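Local coordinates for protein transaminase (Bacillus megaterium, PDB 5G0A) that catalyses pyridoxal-5'-phosphate-dependent transfer of amino groups as an S-selective omega-transaminase of the class-III aminotransferase family, at residues B[385-390]-B[440-445]; B[53-58]-B[431-436]; B[365-370]-B[453-458]; B[372-377]-B[460-465]. One frame throughout, in Å; residues are numbered along the deposited sequence.

Interaction 1. Residues B[385-390]-B[440-445]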
# COMPACT_ATOMS: atom_id res chain seq x y z
N GLY B 385 -27.93 -29.64 -3.78
CA GLY B 385 -28.76 -28.88 -4.74
C GLY B 385 -28.24 -29.02 -6.15
O GLY B 385 -28.04 -30.14 -6.64
N LEU B 386 -28.02 -27.89 -6.83
CA LEU B 386 -27.41 -27.90 -8.16
C LEU B 386 -25.98 -27.32 -8.16
O LEU B 386 -25.62 -26.49 -9.00
CB LEU B 386 -28.30 -27.12 -9.15
CG LEU B 386 -29.52 -27.84 -9.76
CD1 LEU B 386 -29.10 -29.05 -10.59
CD2 LEU B 386 -30.55 -28.22 -8.70
N LEU B 387 -25.15 -27.79 -7.22
CA LEU B 387 -23.75 -27.39 -7.18
C LEU B 387 -22.92 -28.60 -6.74
O LEU B 387 -22.96 -29.00 -5.57
CB LEU B 387 -23.56 -26.21 -6.21
CG LEU B 387 -22.14 -25.59 -6.16
CD1 LEU B 387 -21.72 -24.99 -7.50
CD2 LEU B 387 -22.08 -24.54 -5.06
N TRP B 388 -22.18 -29.18 -7.67
CA TRP B 388 -21.45 -30.42 -7.41
C TRP B 388 -19.99 -30.30 -7.79
O TRP B 388 -19.65 -29.71 -8.82
CB TRP B 388 -22.17 -31.63 -8.08
CG TRP B 388 -23.50 -31.88 -7.42
CD1 TRP B 388 -24.69 -31.29 -7.72
CD2 TRP B 388 -23.75 -32.73 -6.30
NE1 TRP B 388 -25.67 -31.72 -6.85
CE2 TRP B 388 -25.11 -32.62 -5.98
CE3 TRP B 388 -22.95 -33.60 -5.54
CZ2 TRP B 388 -25.69 -33.33 -4.93
CZ3 TRP B 388 -23.53 -34.29 -4.50
CH2 TRP B 388 -24.88 -34.16 -4.21
N ILE B 389 -19.12 -30.81 -6.92
CA ILE B 389 -17.72 -30.97 -7.28
C ILE B 389 -17.47 -32.45 -7.47
O ILE B 389 -18.03 -33.27 -6.74
CB ILE B 389 -16.75 -30.47 -6.18
CG1 ILE B 389 -17.07 -31.10 -4.83
CG2 ILE B 389 -16.74 -28.94 -6.10
CD1 ILE B 389 -15.83 -31.52 -4.05
N VAL B 390 -16.66 -32.78 -8.47
CA VAL B 390 -16.20 -34.14 -8.70
C VAL B 390 -14.68 -34.08 -8.84
O VAL B 390 -14.14 -33.45 -9.77
CB VAL B 390 -16.81 -34.77 -9.98
CG1 VAL B 390 -16.33 -36.22 -10.14
CG2 VAL B 390 -18.33 -34.72 -9.96
N THR B 440 -10.92 -30.78 -11.18
CA THR B 440 -12.15 -30.76 -10.42
C THR B 440 -13.28 -30.29 -11.30
O THR B 440 -13.23 -29.19 -11.84
CB THR B 440 -12.05 -29.81 -9.20
OG1 THR B 440 -10.78 -29.99 -8.55
CG2 THR B 440 -13.20 -30.07 -8.22
N MET B 441 -14.28 -31.13 -11.45
CA MET B 441 -15.49 -30.74 -12.13
C MET B 441 -16.33 -29.87 -11.23
O MET B 441 -16.35 -30.08 -10.03
CB MET B 441 -16.27 -31.99 -12.42
CG MET B 441 -15.33 -33.02 -13.00
SD MET B 441 -15.64 -33.06 -14.74
CE MET B 441 -17.04 -34.15 -14.55
N ARG B 442 -17.05 -28.93 -11.85
CA ARG B 442 -17.95 -28.03 -11.14
C ARG B 442 -19.24 -28.04 -11.96
O ARG B 442 -19.31 -27.44 -13.04
CB ARG B 442 -17.36 -26.61 -11.07
CG ARG B 442 -17.95 -25.77 -9.94
CD ARG B 442 -17.18 -26.10 -8.67
NE ARG B 442 -17.52 -25.37 -7.44
CZ ARG B 442 -18.35 -25.82 -6.51
NH1 ARG B 442 -19.00 -26.98 -6.69
NH2 ARG B 442 -18.54 -25.13 -5.39
N ILE B 443 -20.24 -28.72 -11.43
CA ILE B 443 -21.43 -29.05 -12.20
C ILE B 443 -22.61 -28.28 -11.65
O ILE B 443 -22.83 -28.28 -10.45
CB ILE B 443 -21.71 -30.58 -12.13
CG1 ILE B 443 -20.54 -31.34 -12.78
CG2 ILE B 443 -23.02 -30.94 -12.83
CD1 ILE B 443 -20.52 -32.82 -12.48
N GLY B 444 -23.37 -27.63 -12.54
CA GLY B 444 -24.57 -26.92 -12.14
C GLY B 444 -25.57 -26.80 -13.28
O GLY B 444 -25.18 -26.74 -14.43
N ALA B 445 -26.85 -26.77 -12.94
CA ALA B 445 -27.91 -26.53 -13.91
C ALA B 445 -28.94 -25.62 -13.25
O ALA B 445 -28.70 -25.15 -12.14
CB ALA B 445 -28.53 -27.86 -14.37
O HOH W 1 -20.34 -28.03 -4.30
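Thr440 opens the strand by resting its CG2 4.1 Å from CB of Ile389. At Met441 the backbone pairs with Val390 in both directions, Met441 N to Val390 O and Val390 N to Met441 O, and the two CB atoms lie 3.7 Å apart. Arg442, a non-hydrogen-bonded partner of Ile389, turns to the other face. The chain bends at chi2 (84°), which fixes CD; the guanidinium at its end lies between two apolar groups, CG2 of Ile389 over one face and CD1 of Leu387 over the opposite one. Its NH1 donates to a water at 2.9 Å that bonds only weakly to Leu387 O, while NE is taken by Gly241 O, so this buried cation has polar partners around its edge. Ile443 exchanges two hydrogen bonds with Trp388 and sets CD1 3.8 Å from CG2 of Val390. Glycine suits position 444, where a CB would crowd Leu386 O; Ala445 CB then meets Leu386 CD1 at 4.0 Å. In this antiparallel sheet strand 387-392 lies between 378-384 and 440-443; Trp388 packs on helix 353-374, whereas the side chain of Arg442 is about 9 Å from the bound pyridoxal-5'-phosphate.

Interaction 2. Residues B[53-58]-B[431-436]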
# COMPACT_ATOMS: atom_id res chain seq x y z
N LEU B 53 -27.12 -28.62 -24.07
CA LEU B 53 -27.59 -28.71 -22.70
C LEU B 53 -26.49 -28.17 -21.78
O LEU B 53 -25.36 -28.66 -21.78
CB LEU B 53 -27.93 -30.18 -22.34
CG LEU B 53 -28.30 -30.45 -20.88
CD1 LEU B 53 -29.52 -29.64 -20.42
CD2 LEU B 53 -28.53 -31.95 -20.68
N ASP B 54 -26.81 -27.12 -21.02
CA ASP B 54 -25.77 -26.35 -20.35
C ASP B 54 -25.62 -26.74 -18.88
O ASP B 54 -26.32 -26.20 -18.03
CB ASP B 54 -26.10 -24.85 -20.47
CG ASP B 54 -25.02 -23.96 -19.88
OD1 ASP B 54 -23.89 -24.44 -19.64
OD2 ASP B 54 -25.32 -22.78 -19.64
N PHE B 55 -24.72 -27.67 -18.58
CA PHE B 55 -24.50 -28.05 -17.19
C PHE B 55 -23.37 -27.25 -16.52
O PHE B 55 -22.73 -27.72 -15.57
CB PHE B 55 -24.39 -29.58 -17.00
CG PHE B 55 -25.69 -30.22 -16.57
CD1 PHE B 55 -26.84 -30.05 -17.34
CD2 PHE B 55 -25.77 -30.98 -15.40
CE1 PHE B 55 -28.05 -30.61 -16.95
CE2 PHE B 55 -26.98 -31.56 -15.01
CZ PHE B 55 -28.12 -31.36 -15.79
N PHE B 56 -23.13 -26.04 -17.04
CA PHE B 56 -22.48 -24.97 -16.26
C PHE B 56 -23.50 -23.96 -15.74
O PHE B 56 -23.15 -23.16 -14.86
CB PHE B 56 -21.46 -24.21 -17.09
CG PHE B 56 -20.29 -25.04 -17.51
CD1 PHE B 56 -19.21 -25.23 -16.67
CD2 PHE B 56 -20.27 -25.64 -18.77
CE1 PHE B 56 -18.13 -26.01 -17.06
CE2 PHE B 56 -19.19 -26.41 -19.18
CZ PHE B 56 -18.12 -26.60 -18.31
N ASN B 57 -24.72 -23.98 -16.29
CA ASN B 57 -25.75 -22.95 -16.01
C ASN B 57 -25.08 -21.57 -16.22
O ASN B 57 -25.23 -20.66 -15.40
CB ASN B 57 -26.33 -23.13 -14.59
CG ASN B 57 -27.68 -22.47 -14.39
OD1 ASN B 57 -27.91 -21.81 -13.38
ND2 ASN B 57 -28.61 -22.67 -15.34
N GLN B 58 -24.37 -21.46 -17.34
CA GLN B 58 -23.46 -20.32 -17.67
C GLN B 58 -22.33 -20.18 -16.65
O GLN B 58 -21.27 -20.77 -16.83
CB GLN B 58 -24.22 -19.00 -17.87
CG GLN B 58 -25.12 -19.08 -19.11
CD GLN B 58 -24.28 -19.26 -20.36
OE1 GLN B 58 -23.53 -18.38 -20.73
NE2 GLN B 58 -24.40 -20.42 -21.00
N VAL B 431 -23.63 -31.86 -24.88
CA VAL B 431 -23.69 -31.49 -23.46
C VAL B 431 -22.49 -30.62 -23.11
O VAL B 431 -21.36 -30.90 -23.54
CB VAL B 431 -23.77 -32.72 -22.52
CG1 VAL B 431 -23.70 -32.31 -21.05
CG2 VAL B 431 -25.06 -33.50 -22.77
N LEU B 432 -22.75 -29.53 -22.38
CA LEU B 432 -21.70 -28.67 -21.82
C LEU B 432 -21.52 -29.04 -20.36
O LEU B 432 -22.41 -28.82 -19.55
CB LEU B 432 -22.09 -27.18 -21.94
CG LEU B 432 -22.30 -26.67 -23.38
CD1 LEU B 432 -23.07 -25.36 -23.43
CD2 LEU B 432 -20.95 -26.52 -24.08
N ILE B 433 -20.38 -29.62 -20.02
CA ILE B 433 -20.11 -30.05 -18.64
C ILE B 433 -18.60 -30.12 -18.50
O ILE B 433 -17.91 -30.42 -19.47
CB ILE B 433 -20.81 -31.40 -18.30
CG1 ILE B 433 -20.89 -31.62 -16.79
CG2 ILE B 433 -20.14 -32.57 -19.02
CD1 ILE B 433 -21.95 -32.63 -16.35
N GLY B 434 -18.10 -29.80 -17.31
CA GLY B 434 -16.67 -29.74 -17.07
C GLY B 434 -16.36 -29.02 -15.77
O GLY B 434 -17.01 -29.26 -14.75
N GLY B 435 -15.35 -28.15 -15.81
CA GLY B 435 -14.94 -27.42 -14.60
C GLY B 435 -14.05 -26.23 -14.87
O GLY B 435 -13.59 -26.01 -16.00
N VAL B 436 -13.80 -25.45 -13.82
CA VAL B 436 -12.94 -24.26 -13.92
C VAL B 436 -11.51 -24.56 -13.48
O VAL B 436 -10.55 -23.94 -13.96
CB VAL B 436 -13.52 -23.09 -13.10
CG1 VAL B 436 -14.88 -22.70 -13.65
CG2 VAL B 436 -13.68 -23.46 -11.64
O HOH W 2 -19.98 -28.64 -15.48
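Leu432 and Phe56 both hold CG anti to the carbonyl carbon (chi1 -61° and -65°), and the ring of Phe56 meets the second segment atom by atom: CD2 4.0 Å from Leu432 CB, CZ 3.4 Å from Gly434 N, with Gly435 N at the ring edge. Glycine fits at 434 because a CB there would press on CZ. Asp54 turns its CG anti to the backbone N (chi1 -176°), and its carboxylate organises the bend that follows the strand. OD1 accepts from Phe56 N at 3.1 Å, an Asx turn, while OD2 is gripped from opposite faces of its plane by Gln58 N at 2.8 Å and Gln58 NE2 at 2.9 Å. An aspartate, short and with two acceptors, suits this place; the other end of the Gln58 amide, OE1, bonds to Trp86 N of the second subunit. Between the backbones, Leu432 N donates to Leu53 O and Phe55 N to Leu432 O, each at 2.8 Å, and a water joins Phe55 O to Gly434 N. This is a short parallel pairing of two bridges, Leu53 with Val431 and Asp54 with Leu432, at the edge of a mixed sheet, consistent with fold-type I aminotransferases, in which N-terminal and C-terminal parts of the chain build the small domain together.

Interaction 3. Residues B[365-370]-B[453-458]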
# COMPACT_ATOMS: atom_id res chain seq x y z
N ARG B 365 -26.85 -37.00 -6.69
CA ARG B 365 -26.03 -37.78 -5.76
C ARG B 365 -26.08 -39.28 -6.12
O ARG B 365 -25.04 -39.91 -6.26
CB ARG B 365 -26.50 -37.51 -4.31
CG ARG B 365 -26.12 -38.57 -3.28
CD ARG B 365 -24.70 -38.40 -2.77
NE ARG B 365 -24.51 -37.15 -2.05
CZ ARG B 365 -23.39 -36.80 -1.44
NH1 ARG B 365 -22.34 -37.62 -1.45
NH2 ARG B 365 -23.31 -35.63 -0.81
N SER B 366 -27.28 -39.81 -6.32
CA SER B 366 -27.45 -41.22 -6.73
C SER B 366 -26.80 -41.53 -8.09
O SER B 366 -26.25 -42.62 -8.30
CB SER B 366 -28.92 -41.63 -6.73
OG SER B 366 -29.62 -41.11 -7.85
N LYS B 367 -26.87 -40.57 -9.02
CA LYS B 367 -26.27 -40.75 -10.34
C LYS B 367 -24.74 -40.72 -10.26
O LYS B 367 -24.07 -41.51 -10.93
CB LYS B 367 -26.77 -39.69 -11.33
CG LYS B 367 -28.29 -39.67 -11.54
CD LYS B 367 -28.80 -40.83 -12.37
CE LYS B 367 -28.21 -40.83 -13.77
NZ LYS B 367 -28.99 -41.72 -14.68
N LEU B 368 -24.19 -39.82 -9.44
CA LEU B 368 -22.73 -39.76 -9.25
C LEU B 368 -22.20 -40.99 -8.51
O LEU B 368 -21.12 -41.49 -8.83
CB LEU B 368 -22.30 -38.47 -8.55
CG LEU B 368 -22.47 -37.18 -9.36
CD1 LEU B 368 -22.23 -35.95 -8.49
CD2 LEU B 368 -21.55 -37.15 -10.58
N GLU B 369 -22.94 -41.48 -7.52
CA GLU B 369 -22.59 -42.75 -6.86
C GLU B 369 -22.38 -43.86 -7.90
O GLU B 369 -21.36 -44.55 -7.88
CB GLU B 369 -23.66 -43.17 -5.86
CG GLU B 369 -23.59 -42.48 -4.51
CD GLU B 369 -24.70 -42.92 -3.58
OE1 GLU B 369 -25.47 -43.82 -3.96
OE2 GLU B 369 -24.81 -42.36 -2.46
N LEU B 370 -23.33 -43.99 -8.82
CA LEU B 370 -23.25 -45.01 -9.87
C LEU B 370 -22.07 -44.81 -10.82
O LEU B 370 -21.39 -45.78 -11.18
CB LEU B 370 -24.57 -45.10 -10.65
CG LEU B 370 -25.80 -45.64 -9.91
CD1 LEU B 370 -27.08 -45.25 -10.64
CD2 LEU B 370 -25.73 -47.15 -9.70
N ASP B 453 -32.93 -34.35 -18.39
CA ASP B 453 -31.71 -33.61 -18.67
C ASP B 453 -30.55 -33.99 -17.74
O ASP B 453 -29.42 -34.10 -18.20
CB ASP B 453 -31.97 -32.09 -18.71
CG ASP B 453 -32.69 -31.65 -19.99
OD1 ASP B 453 -32.53 -32.31 -21.05
OD2 ASP B 453 -33.39 -30.63 -19.96
N ILE B 454 -30.82 -34.22 -16.46
CA ILE B 454 -29.78 -34.80 -15.58
C ILE B 454 -29.27 -36.13 -16.16
O ILE B 454 -28.06 -36.35 -16.26
CB ILE B 454 -30.27 -34.99 -14.12
CG1 ILE B 454 -30.49 -33.63 -13.45
CG2 ILE B 454 -29.29 -35.85 -13.32
CD1 ILE B 454 -31.31 -33.70 -12.18
N ASP B 455 -30.18 -37.01 -16.56
CA ASP B 455 -29.78 -38.29 -17.19
C ASP B 455 -28.91 -38.09 -18.43
O ASP B 455 -27.91 -38.78 -18.59
CB ASP B 455 -31.00 -39.15 -17.55
CG ASP B 455 -31.72 -39.70 -16.32
OD1 ASP B 455 -31.20 -39.58 -15.19
OD2 ASP B 455 -32.83 -40.24 -16.49
N LYS B 456 -29.30 -37.15 -19.28
CA LYS B 456 -28.54 -36.84 -20.49
C LYS B 456 -27.13 -36.31 -20.17
O LYS B 456 -26.15 -36.67 -20.81
CB LYS B 456 -29.32 -35.85 -21.37
CG LYS B 456 -28.58 -35.38 -22.62
CD LYS B 456 -29.51 -34.65 -23.58
CE LYS B 456 -28.74 -33.80 -24.58
NZ LYS B 456 -29.67 -32.97 -25.39
N ALA B 457 -27.04 -35.45 -19.16
CA ALA B 457 -25.76 -34.89 -18.77
C ALA B 457 -24.85 -35.97 -18.18
O ALA B 457 -23.66 -36.05 -18.51
CB ALA B 457 -25.96 -33.74 -17.79
N MET B 458 -25.42 -36.83 -17.34
CA MET B 458 -24.63 -37.88 -16.68
C MET B 458 -24.16 -38.95 -17.68
O MET B 458 -23.05 -39.47 -17.57
CB MET B 458 -25.41 -38.51 -15.53
CG MET B 458 -25.64 -37.59 -14.34
SD MET B 458 -24.14 -37.08 -13.49
CE MET B 458 -23.96 -35.37 -14.02
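The segments 365-370 and 453-458 run in nearly the same direction, their axes 23° apart and 11.0 Å from each other at closest approach. Even the nearest backbone positions, Lys367 and Met458, keep their CA atoms 7.1 Å apart, so the gap is bridged by long side chains. Lys367 is bent at chi2 and chi3 (-74° and -62°) and lies obliquely against Met458: its CB comes 3.8 Å from Met458 CG and its CE 4.0 Å from Met458 CB. Lysine suits a place like this, since four methylenes can pack against apolar neighbours while the ammonium goes on to a charge. The two helices, 353-374 and 451-468, belong to the C-terminal part of the class-III aminotransferase chain, and the first of them packs on strands 378-384 and 387-392. Leu368 joins these layers: it touches Phe381, Trp388 and Val390 of the sheet, and its CD2 meets Met458 SD at 3.9 Å, the two side chains crossing at about a right angle. The flexible, unbranched methionine can fit between Leu368 and Lys367, and it also touches Ile433. Ile454 makes a looser contact, CG2 to Lys367 CG, and also packs on Tyr363 and Ile364 of helix 353-374. At the polar end Lys367 NZ forms a salt bridge with Asp455 OD1 at 3.1 Å, coming from above the carboxylate plane. The same OD1 is also hydrogen-bonded to the hydroxyl of Tyr363, one turn earlier on the lysine's helix.

Interaction 4. Residues B[372-377]-B[460-465]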
# COMPACT_ATOMS: atom_id res chain seq x y z
N GLN B 372 -19.26 -43.26 -9.98
CA GLN B 372 -18.04 -43.53 -9.21
C GLN B 372 -17.74 -45.03 -9.11
O GLN B 372 -16.58 -45.44 -9.15
CB GLN B 372 -18.11 -42.90 -7.82
CG GLN B 372 -16.80 -43.05 -7.04
CD GLN B 372 -16.79 -42.33 -5.71
OE1 GLN B 372 -17.82 -41.87 -5.22
NE2 GLN B 372 -15.61 -42.22 -5.12
N GLU B 373 -18.79 -45.84 -8.99
CA GLU B 373 -18.64 -47.30 -8.90
C GLU B 373 -18.16 -47.89 -10.22
O GLU B 373 -17.57 -48.97 -10.25
CB GLU B 373 -19.95 -47.94 -8.44
CG GLU B 373 -20.23 -47.75 -6.95
CD GLU B 373 -21.71 -47.76 -6.59
OE1 GLU B 373 -22.57 -47.77 -7.49
OE2 GLU B 373 -22.02 -47.75 -5.37
N LYS B 374 -18.39 -47.15 -11.31
CA LYS B 374 -18.02 -47.59 -12.66
C LYS B 374 -16.75 -46.90 -13.19
O LYS B 374 -16.12 -47.40 -14.13
CB LYS B 374 -19.23 -47.40 -13.60
CG LYS B 374 -18.90 -47.13 -15.07
CD LYS B 374 -20.00 -47.62 -16.01
CE LYS B 374 -21.27 -46.78 -15.92
NZ LYS B 374 -22.31 -47.27 -16.86
N HIS B 375 -16.37 -45.77 -12.57
CA HIS B 375 -15.24 -44.97 -13.04
C HIS B 375 -14.24 -44.63 -11.94
O HIS B 375 -14.50 -43.77 -11.10
CB HIS B 375 -15.73 -43.66 -13.66
CG HIS B 375 -16.47 -43.84 -14.94
ND1 HIS B 375 -15.84 -44.19 -16.12
CD2 HIS B 375 -17.78 -43.69 -15.24
CE1 HIS B 375 -16.74 -44.26 -17.09
NE2 HIS B 375 -17.92 -43.97 -16.58
N LYS B 376 -13.07 -45.27 -11.99
CA LYS B 376 -12.04 -45.09 -10.98
C LYS B 376 -11.33 -43.73 -11.11
O LYS B 376 -10.57 -43.34 -10.22
CB LYS B 376 -11.05 -46.26 -11.00
CG LYS B 376 -11.72 -47.61 -10.73
CD LYS B 376 -10.76 -48.78 -10.71
CE LYS B 376 -11.53 -50.07 -10.47
NZ LYS B 376 -10.66 -51.25 -10.21
N SER B 377 -11.61 -43.02 -12.20
CA SER B 377 -11.14 -41.64 -12.38
C SER B 377 -11.89 -40.65 -11.48
O SER B 377 -11.45 -39.50 -11.32
CB SER B 377 -11.28 -41.20 -13.84
OG SER B 377 -12.64 -41.16 -14.24
N ALA B 460 -23.40 -38.21 -20.83
CA ALA B 460 -22.30 -37.58 -21.55
C ALA B 460 -21.02 -37.64 -20.74
O ALA B 460 -19.94 -37.80 -21.30
CB ALA B 460 -22.63 -36.13 -21.91
N LEU B 461 -21.15 -37.51 -19.42
CA LEU B 461 -20.03 -37.62 -18.50
C LEU B 461 -19.49 -39.06 -18.49
O LEU B 461 -18.28 -39.27 -18.49
CB LEU B 461 -20.46 -37.19 -17.09
CG LEU B 461 -19.42 -37.24 -15.96
CD1 LEU B 461 -18.14 -36.55 -16.38
CD2 LEU B 461 -20.00 -36.61 -14.69
N ASP B 462 -20.41 -40.03 -18.50
CA ASP B 462 -20.08 -41.46 -18.55
C ASP B 462 -19.16 -41.70 -19.76
O ASP B 462 -18.03 -42.15 -19.62
CB ASP B 462 -21.38 -42.27 -18.66
CG ASP B 462 -21.22 -43.76 -18.29
OD1 ASP B 462 -20.13 -44.22 -17.88
OD2 ASP B 462 -22.24 -44.48 -18.39
N TYR B 463 -19.66 -41.33 -20.95
CA TYR B 463 -18.88 -41.32 -22.19
C TYR B 463 -17.52 -40.61 -22.07
O TYR B 463 -16.51 -41.11 -22.58
CB TYR B 463 -19.71 -40.67 -23.31
CG TYR B 463 -18.98 -40.52 -24.62
CD1 TYR B 463 -18.83 -41.61 -25.48
CD2 TYR B 463 -18.45 -39.29 -25.02
CE1 TYR B 463 -18.16 -41.48 -26.69
CE2 TYR B 463 -17.78 -39.15 -26.22
CZ TYR B 463 -17.64 -40.25 -27.05
OH TYR B 463 -16.98 -40.13 -28.24
N ALA B 464 -17.50 -39.46 -21.40
CA ALA B 464 -16.28 -38.66 -21.24
C ALA B 464 -15.23 -39.36 -20.39
O ALA B 464 -14.04 -39.38 -20.73
CB ALA B 464 -16.62 -37.29 -20.64
N LEU B 465 -15.67 -39.92 -19.26
CA LEU B 465 -14.78 -40.59 -18.32
C LEU B 465 -14.24 -41.91 -18.87
O LEU B 465 -13.12 -42.31 -18.55
CB LEU B 465 -15.48 -40.79 -16.97
CG LEU B 465 -15.79 -39.52 -16.17
CD1 LEU B 465 -16.61 -39.84 -14.94
CD2 LEU B 465 -14.52 -38.76 -15.77
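His375 and Asp462 form a His-carboxylate hydrogen bond that fastens the C-terminal end of helix 353-374 and the residues after it to helix 451-468. NE2 donates to OD1 at 2.6 Å, almost straight at 169°, with the oxygen lying near the ring plane and the carboxylate turned 88° from it. The second ring nitrogen is satisfied too, for ND1 bonds to OE2 of Glu469. Acidic partners at both nitrogens would favour a doubly protonated, positively charged imidazole. The other oxygen of Asp462 serves Lys374: NZ meets OD2 on its syn lone pair, a salt bridge of 3.2 Å, so the carboxylate is shared between a histidine and a lysine. Lys374 reaches it with a chain bent at chi3 (71°), and its CG sits 3.5 Å above one face of the imidazole ring. Over the opposite face comes Leu465, whose CB makes a CH-pi contact 3.6 Å from the ring centroid. The flat ring is thus held between aliphatic groups while NE2 bonds to Asp462 OD1 near the ring plane. Leucine is apt at 465 because its side chain also packs on Ile378 and on Ile422 of helix 418-427. Ser377 OG is bonded to OE1 of Glu469, so both oxygens of that carboxylate serve the loop. Serine suits the place because its hydroxyl can make this bond; the same OG lies 3.4 Å from CD2 of Leu465.

From the N terminus, 53-58 comes first, and interaction 2 closes the longest loop when 431-436 returns beside it. Within that loop the chain opens interaction 3 at 365-370, interaction 4 at 372-377 and interaction 1 at 385-390. After 431-436, interaction 1 closes at 440-445, interaction 3 at 453-458 and interaction 4 at 460-465. Interaction 2 therefore crosses the other three, interactions 3 and 4 cross each other, and interaction 1 nests inside both of them. Interaction 3 joins helices 353-374 and 451-468, interaction 4 the end of the first, with the loop that follows, to the second, and interaction 1 a sheet edge beside them. Backbone contacts Arg442-Gly434 and Gly444-Phe55 couple interactions 1 and 2.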